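Long-range contacts in flagellar protein (Xanthomonas campestris pv. campestris, PDB 3C12), which caps the growing flagellar hook and is probably required for hook formation, perhaps acting as a scaffolding protein: residues G86-T90 / K100-Y104; V16-A22 / L123-S129; A35-F40 / Q91-A95. The contacts are given in a common frame with arbitrary orientation. Numbering follows the deposited sequence.

Overall arrangement
The chain is the C-terminal part of FlgD, an Ig-like (Fn-III-like) beta-sandwich joined to a tudor-like domain. Along the sequence, interaction 2 closes the widest loop, pairing residues 16-22 with 123-129, and encloses both others; interactions 1 and 3 alternate their segments and share strand 83-93. Interaction 3 lies at one end of the sandwich, its centre about 14 Å from that of interaction 1 and about 26 Å from that of interaction 2. Interaction 1 is the middle piece: it touches interaction 3 through Leu101 and Gln91, and interaction 2 through Ile87 with Ala19 and Thr103 with Ser18. Contact is thus continuous from the sandwich end to the domain junction.

Interaction 1 of 3, residues G86-T90 / K100-Y104; sequences GITAT and KLATY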
# COMPACT_ATOMS: atom_id res chain seq x y z
N GLY A 86 8.44 -4.16 8.29
CA GLY A 86 7.73 -4.31 7.03
C GLY A 86 6.62 -5.34 7.11
O GLY A 86 6.76 -6.37 7.77
N ILE A 87 5.50 -5.05 6.46
CA ILE A 87 4.39 -5.99 6.47
C ILE A 87 3.85 -6.26 5.07
O ILE A 87 3.60 -5.35 4.28
CB ILE A 87 3.22 -5.51 7.37
CG1 ILE A 87 2.08 -6.53 7.29
CG2 ILE A 87 2.73 -4.13 6.94
CD1 ILE A 87 0.84 -6.12 8.01
N THR A 88 3.68 -7.54 4.77
CA THR A 88 3.16 -7.98 3.48
C THR A 88 1.93 -8.85 3.70
O THR A 88 1.90 -9.69 4.60
CB THR A 88 4.23 -8.76 2.72
OG1 THR A 88 5.32 -7.89 2.42
CG2 THR A 88 3.67 -9.32 1.42
N ALA A 89 0.91 -8.64 2.88
CA ALA A 89 -0.31 -9.41 3.02
C ALA A 89 -0.61 -10.18 1.77
O ALA A 89 -0.62 -9.62 0.66
CB ALA A 89 -1.47 -8.50 3.35
N THR A 90 -0.84 -11.47 1.94
CA THR A 90 -1.15 -12.33 0.81
C THR A 90 -2.44 -13.07 1.06
O THR A 90 -2.63 -13.72 2.09
CB THR A 90 -0.07 -13.35 0.57
OG1 THR A 90 1.20 -12.70 0.54
CG2 THR A 90 -0.33 -14.07 -0.76
N LYS A 100 -1.52 -10.57 -3.69
CA LYS A 100 -1.01 -9.60 -2.73
C LYS A 100 -2.04 -8.51 -2.55
O LYS A 100 -2.58 -7.98 -3.52
CB LYS A 100 0.32 -9.00 -3.21
CG LYS A 100 1.53 -9.42 -2.37
CD LYS A 100 2.88 -8.93 -2.96
CE LYS A 100 3.12 -7.40 -2.82
NZ LYS A 100 3.41 -6.88 -1.43
N LEU A 101 -2.34 -8.18 -1.30
CA LEU A 101 -3.32 -7.14 -1.01
C LEU A 101 -2.64 -5.93 -0.38
O LEU A 101 -1.63 -6.07 0.30
CB LEU A 101 -4.38 -7.67 -0.04
CG LEU A 101 -5.10 -8.97 -0.36
CD1 LEU A 101 -5.91 -9.37 0.85
CD2 LEU A 101 -5.99 -8.83 -1.59
N ALA A 102 -3.19 -4.74 -0.62
CA ALA A 102 -2.65 -3.50 -0.08
C ALA A 102 -2.92 -3.41 1.41
O ALA A 102 -4.02 -3.68 1.86
CB ALA A 102 -3.27 -2.31 -0.78
N THR A 103 -1.91 -3.03 2.17
CA THR A 103 -2.06 -2.92 3.62
C THR A 103 -2.31 -1.49 4.07
O THR A 103 -1.67 -0.55 3.60
CB THR A 103 -0.81 -3.45 4.34
OG1 THR A 103 0.36 -3.10 3.59
CG2 THR A 103 -0.86 -4.96 4.47
N TYR A 104 -3.26 -1.34 5.00
CA TYR A 104 -3.59 -0.03 5.56
C TYR A 104 -3.34 -0.12 7.04
O TYR A 104 -3.94 -0.94 7.73
CB TYR A 104 -5.05 0.35 5.29
CG TYR A 104 -5.39 0.39 3.82
CD1 TYR A 104 -5.62 -0.80 3.11
CD2 TYR A 104 -5.41 1.59 3.11
CE1 TYR A 104 -5.84 -0.79 1.74
CE2 TYR A 104 -5.63 1.61 1.73
CZ TYR A 104 -5.85 0.42 1.05
OH TYR A 104 -6.03 0.41 -0.33
O HOH W 1 2.23 -3.92 2.02
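Two antiparallel strands of a beta hairpin meet here, 86-90 on strand 83-93 and 100-104 on strand 98-115, within the Ig-like part of the chain. They start paired and then part. Leu101 N donates to Ala89 O at 3.0 Å, reinforced by a CA-H...O contact of Lys100 CA with the same Ala89 O (3.4 Å), while Thr90 and Lys100 form a non-hydrogen-bonded pair. Beyond Leu101 the second strand swings off, and a water fills the gap, donating to Ile87 O (3.0 Å) and to Thr103 OG1 (2.6 Å). Thr103 CG2 packs on Ala89 CB at 3.8 Å, on the side where Val33 lies. Lys100 extends back over Thr88, NZ to CG2 3.8 Å, and makes a weak hydrogen bond to Thr88 of the second subunit. Where the strands split, residues 18-19 enter between them, Ala19 bonding to Ile87 and Ser18 O to Thr103 OG1. The whole is an antiparallel hairpin of the Ig-like beta-sandwich whose second strand runs on toward the tudor-like domain.

Interaction 2 of 3, residues V16-A22 / L123-S129; sequences VPSAQVA and LTGLGTS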
# COMPACT_ATOMS: atom_id res chain seq x y z
N VAL A 16 -3.97 4.64 7.05
CA VAL A 16 -3.23 5.08 5.89
C VAL A 16 -2.51 3.91 5.26
O VAL A 16 -2.14 2.95 5.94
CB VAL A 16 -2.20 6.16 6.27
CG1 VAL A 16 -2.91 7.40 6.77
CG2 VAL A 16 -1.28 5.63 7.35
N PRO A 17 -2.32 3.95 3.94
CA PRO A 17 -1.63 2.89 3.21
C PRO A 17 -0.18 2.87 3.66
O PRO A 17 0.52 3.86 3.51
CB PRO A 17 -1.77 3.32 1.75
CG PRO A 17 -3.04 4.09 1.75
CD PRO A 17 -2.93 4.91 3.00
N SER A 18 0.27 1.75 4.21
CA SER A 18 1.64 1.64 4.67
C SER A 18 2.21 0.26 4.41
O SER A 18 1.53 -0.74 4.61
CB SER A 18 1.72 1.97 6.17
OG SER A 18 3.05 2.00 6.63
N ALA A 19 3.45 0.20 3.95
CA ALA A 19 4.11 -1.07 3.69
C ALA A 19 4.76 -1.57 4.96
O ALA A 19 5.26 -2.68 5.01
CB ALA A 19 5.15 -0.90 2.60
N GLN A 20 4.75 -0.74 6.00
CA GLN A 20 5.33 -1.13 7.27
C GLN A 20 4.47 -0.72 8.45
O GLN A 20 3.58 0.11 8.32
CB GLN A 20 6.76 -0.57 7.41
CG GLN A 20 6.94 0.90 7.04
CD GLN A 20 8.40 1.34 7.07
OE1 GLN A 20 9.26 0.71 6.45
NE2 GLN A 20 8.69 2.43 7.77
N VAL A 21 4.72 -1.33 9.60
CA VAL A 21 3.99 -1.03 10.82
C VAL A 21 5.03 -0.68 11.88
O VAL A 21 6.20 -0.97 11.71
CB VAL A 21 3.18 -2.25 11.30
CG1 VAL A 21 2.20 -2.68 10.22
CG2 VAL A 21 4.11 -3.39 11.64
N ALA A 22 4.60 -0.07 12.97
CA ALA A 22 5.57 0.29 14.00
C ALA A 22 5.12 -0.09 15.40
O ALA A 22 3.92 -0.14 15.69
CB ALA A 22 5.86 1.78 13.93
N LEU A 123 2.17 11.06 12.36
CA LEU A 123 1.70 9.78 12.86
C LEU A 123 2.70 9.14 13.81
O LEU A 123 3.87 8.96 13.47
CB LEU A 123 1.43 8.86 11.67
CG LEU A 123 0.55 9.52 10.61
CD1 LEU A 123 0.44 8.59 9.42
CD2 LEU A 123 -0.84 9.83 11.18
N THR A 124 2.22 8.81 15.00
CA THR A 124 3.04 8.21 16.03
C THR A 124 3.59 6.86 15.59
O THR A 124 2.82 5.95 15.26
CB THR A 124 2.25 8.03 17.32
OG1 THR A 124 1.58 9.26 17.63
CG2 THR A 124 3.19 7.66 18.46
N GLY A 125 4.91 6.76 15.58
CA GLY A 125 5.58 5.54 15.18
C GLY A 125 5.92 5.48 13.70
O GLY A 125 7.08 5.24 13.33
N LEU A 126 4.92 5.70 12.85
CA LEU A 126 5.10 5.65 11.41
C LEU A 126 5.87 6.83 10.87
O LEU A 126 6.80 6.66 10.09
CB LEU A 126 3.76 5.58 10.70
CG LEU A 126 3.02 4.26 10.87
CD1 LEU A 126 1.65 4.34 10.22
CD2 LEU A 126 3.84 3.15 10.24
N GLY A 127 5.47 8.02 11.27
CA GLY A 127 6.15 9.20 10.78
C GLY A 127 5.21 10.22 10.16
O GLY A 127 4.18 10.59 10.73
N THR A 128 5.56 10.67 8.97
CA THR A 128 4.76 11.67 8.30
C THR A 128 3.80 11.16 7.26
O THR A 128 4.03 10.13 6.63
CB THR A 128 5.67 12.74 7.65
OG1 THR A 128 5.55 13.96 8.39
CG2 THR A 128 5.30 12.96 6.16
N SER A 129 2.72 11.90 7.09
CA SER A 129 1.73 11.53 6.11
C SER A 129 0.94 12.73 5.65
O SER A 129 0.41 13.48 6.45
CB SER A 129 0.77 10.49 6.67
OG SER A 129 -0.22 10.20 5.69
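A tight beta-hairpin turn of the tudor-like domain plugs the bend between two short strands, 13-17 and 20-23, which lead toward the Ig-like sandwich. The turn is closed by paired backbone bonds, Leu123 N to Gly127 O (2.6 Å) and Gly127 N to Leu123 O (2.9 Å), and its bump is Leu126. That side chain enters the hollow of the curved 16-22 segment: CD2 reaches Gln20 O at 3.6 Å, Ser18 OG at 3.9 Å and Val21 CA at 4.2 Å, while CD1 meets Val16 CG2 at 4.3 Å. Val16 is a second, smaller bump, its CG2 resting on Leu123 CD1 (4.0 Å) and its CG1 on Ser129 OG (4.0 Å). Ala22 presses its CB onto Gly125 C at 3.7 Å, where a CB on residue 125 would be tight; the positive phi of Gly125 favours glycine as well. The bend is itself backbone-bonded to strands 83-93 (Ala19 with Ile87) and 98-115 (Ser18 with Thr103). It also braces itself internally, Ser18 OG donating to Gln20 O at 2.6 Å.

Interaction 3 of 3, residues A35-F40 / Q91-A95; sequences ATSAGF and QTDTA
Three backbone hydrogen bonds tie these segments together: Thr92 N to Phe40 O at 2.9 Å, Phe40 N to Thr92 O at 3.0 Å, and the more bent Thr94 N to Ala38 O at 3.2 Å. They make the antiparallel pairing of the start of strand 39-46 with the end of strand 83-93, in an Ig-like beta-sandwich. The register sets Phe40 opposite Thr92 as a hydrogen-bonded pair (CA-CA 5.5 Å) and Gly39 opposite Asp93 as a non-hydrogen-bonded pair (CA-CA 4.3 Å). CA-H...O contacts add Asp93 CA to Ala38 O (3.2 Å) and Gly39 CA to Thr92 O (3.5 Å). Gly39, at phi 146° and psi -134°, takes a conformation that calls for glycine, and a CB there would clash with Thr92 O and Asp93 CA.

Residues 36-38 connect strand 29-35 to strand 39-46: Thr36 (phi/psi -97°/0°) makes the turn, then Ser37 (-159°/170°) and Ala38 (-81°/151°) run extended into Gly39. Gln91, with chi1 and chi2 both t, turns its amide toward this loop, against the backbone of Ala35, Thr36 and Ser37. Ser37 (chi1 t) places OG 3.3 Å from Asp93 CB, while the carboxylate of Asp93 (chi1 p) is hydrogen-bonded through OD2 to Ala97 N. Phe40 (chi1 p, chi2 -79°) and Thr92 (chi1 m) point to the same face of the sheet; Thr92 CB makes a CH-pi contact over the ring, 3.7 Å from its centroid, and Thr92 CG2 comes within 3.3 Å of Phe40 CE1. Outermost, Thr94 CG2 lies 4.3 Å from Gly39 CA.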
# COMPACT_ATOMS: atom_id res chain seq x y z
N ALA A 35 -9.96 -7.85 1.44
CA ALA A 35 -10.00 -9.17 0.82
C ALA A 35 -10.98 -9.16 -0.34
O ALA A 35 -12.09 -8.66 -0.22
CB ALA A 35 -10.42 -10.22 1.83
N THR A 36 -10.56 -9.72 -1.47
CA THR A 36 -11.39 -9.75 -2.66
C THR A 36 -12.15 -11.05 -2.83
O THR A 36 -12.90 -11.22 -3.79
CB THR A 36 -10.52 -9.52 -3.90
OG1 THR A 36 -9.48 -10.50 -3.93
CG2 THR A 36 -9.91 -8.13 -3.87
N SER A 37 -11.97 -11.97 -1.89
CA SER A 37 -12.63 -13.26 -1.97
C SER A 37 -12.68 -13.88 -0.59
O SER A 37 -12.06 -13.38 0.34
CB SER A 37 -11.87 -14.18 -2.93
OG SER A 37 -12.45 -15.47 -2.99
N ALA A 38 -13.43 -14.97 -0.45
CA ALA A 38 -13.50 -15.66 0.83
C ALA A 38 -12.24 -16.53 0.89
O ALA A 38 -11.71 -16.95 -0.14
CB ALA A 38 -14.76 -16.52 0.89
N GLY A 39 -11.77 -16.80 2.10
CA GLY A 39 -10.57 -17.61 2.26
C GLY A 39 -9.78 -17.13 3.46
O GLY A 39 -10.36 -16.91 4.52
N PHE A 40 -8.48 -16.98 3.30
CA PHE A 40 -7.66 -16.48 4.40
C PHE A 40 -6.56 -15.56 3.89
O PHE A 40 -6.18 -15.60 2.72
CB PHE A 40 -7.04 -17.63 5.21
CG PHE A 40 -6.03 -18.46 4.46
CD1 PHE A 40 -6.44 -19.44 3.56
CD2 PHE A 40 -4.67 -18.28 4.66
CE1 PHE A 40 -5.51 -20.21 2.88
CE2 PHE A 40 -3.74 -19.05 3.99
CZ PHE A 40 -4.16 -20.02 3.09
N GLN A 91 -3.33 -12.96 0.09
CA GLN A 91 -4.62 -13.60 0.16
C GLN A 91 -4.57 -14.92 -0.57
O GLN A 91 -3.83 -15.10 -1.55
CB GLN A 91 -5.68 -12.70 -0.50
CG GLN A 91 -7.10 -13.16 -0.33
CD GLN A 91 -8.02 -12.61 -1.40
OE1 GLN A 91 -8.00 -13.07 -2.53
NE2 GLN A 91 -8.83 -11.61 -1.04
N THR A 92 -5.35 -15.86 -0.06
CA THR A 92 -5.47 -17.20 -0.63
C THR A 92 -6.97 -17.46 -0.56
O THR A 92 -7.54 -17.50 0.52
CB THR A 92 -4.74 -18.25 0.22
OG1 THR A 92 -3.34 -17.96 0.26
CG2 THR A 92 -4.96 -19.63 -0.36
N ASP A 93 -7.61 -17.61 -1.71
CA ASP A 93 -9.05 -17.87 -1.71
C ASP A 93 -9.34 -19.36 -1.61
O ASP A 93 -8.43 -20.19 -1.59
CB ASP A 93 -9.69 -17.31 -2.99
CG ASP A 93 -9.13 -17.95 -4.27
OD1 ASP A 93 -9.34 -17.37 -5.35
OD2 ASP A 93 -8.48 -19.02 -4.19
N THR A 94 -10.63 -19.69 -1.51
CA THR A 94 -11.05 -21.09 -1.45
C THR A 94 -10.86 -21.53 -2.91
O THR A 94 -11.65 -21.18 -3.80
CB THR A 94 -12.54 -21.23 -1.01
OG1 THR A 94 -13.38 -20.39 -1.84
CG2 THR A 94 -12.71 -20.82 0.46
N ALA A 95 -9.77 -22.26 -3.15
CA ALA A 95 -9.39 -22.72 -4.48
C ALA A 95 -7.86 -22.76 -4.48
O ALA A 95 -7.24 -23.55 -5.19
CB ALA A 95 -9.87 -21.74 -5.56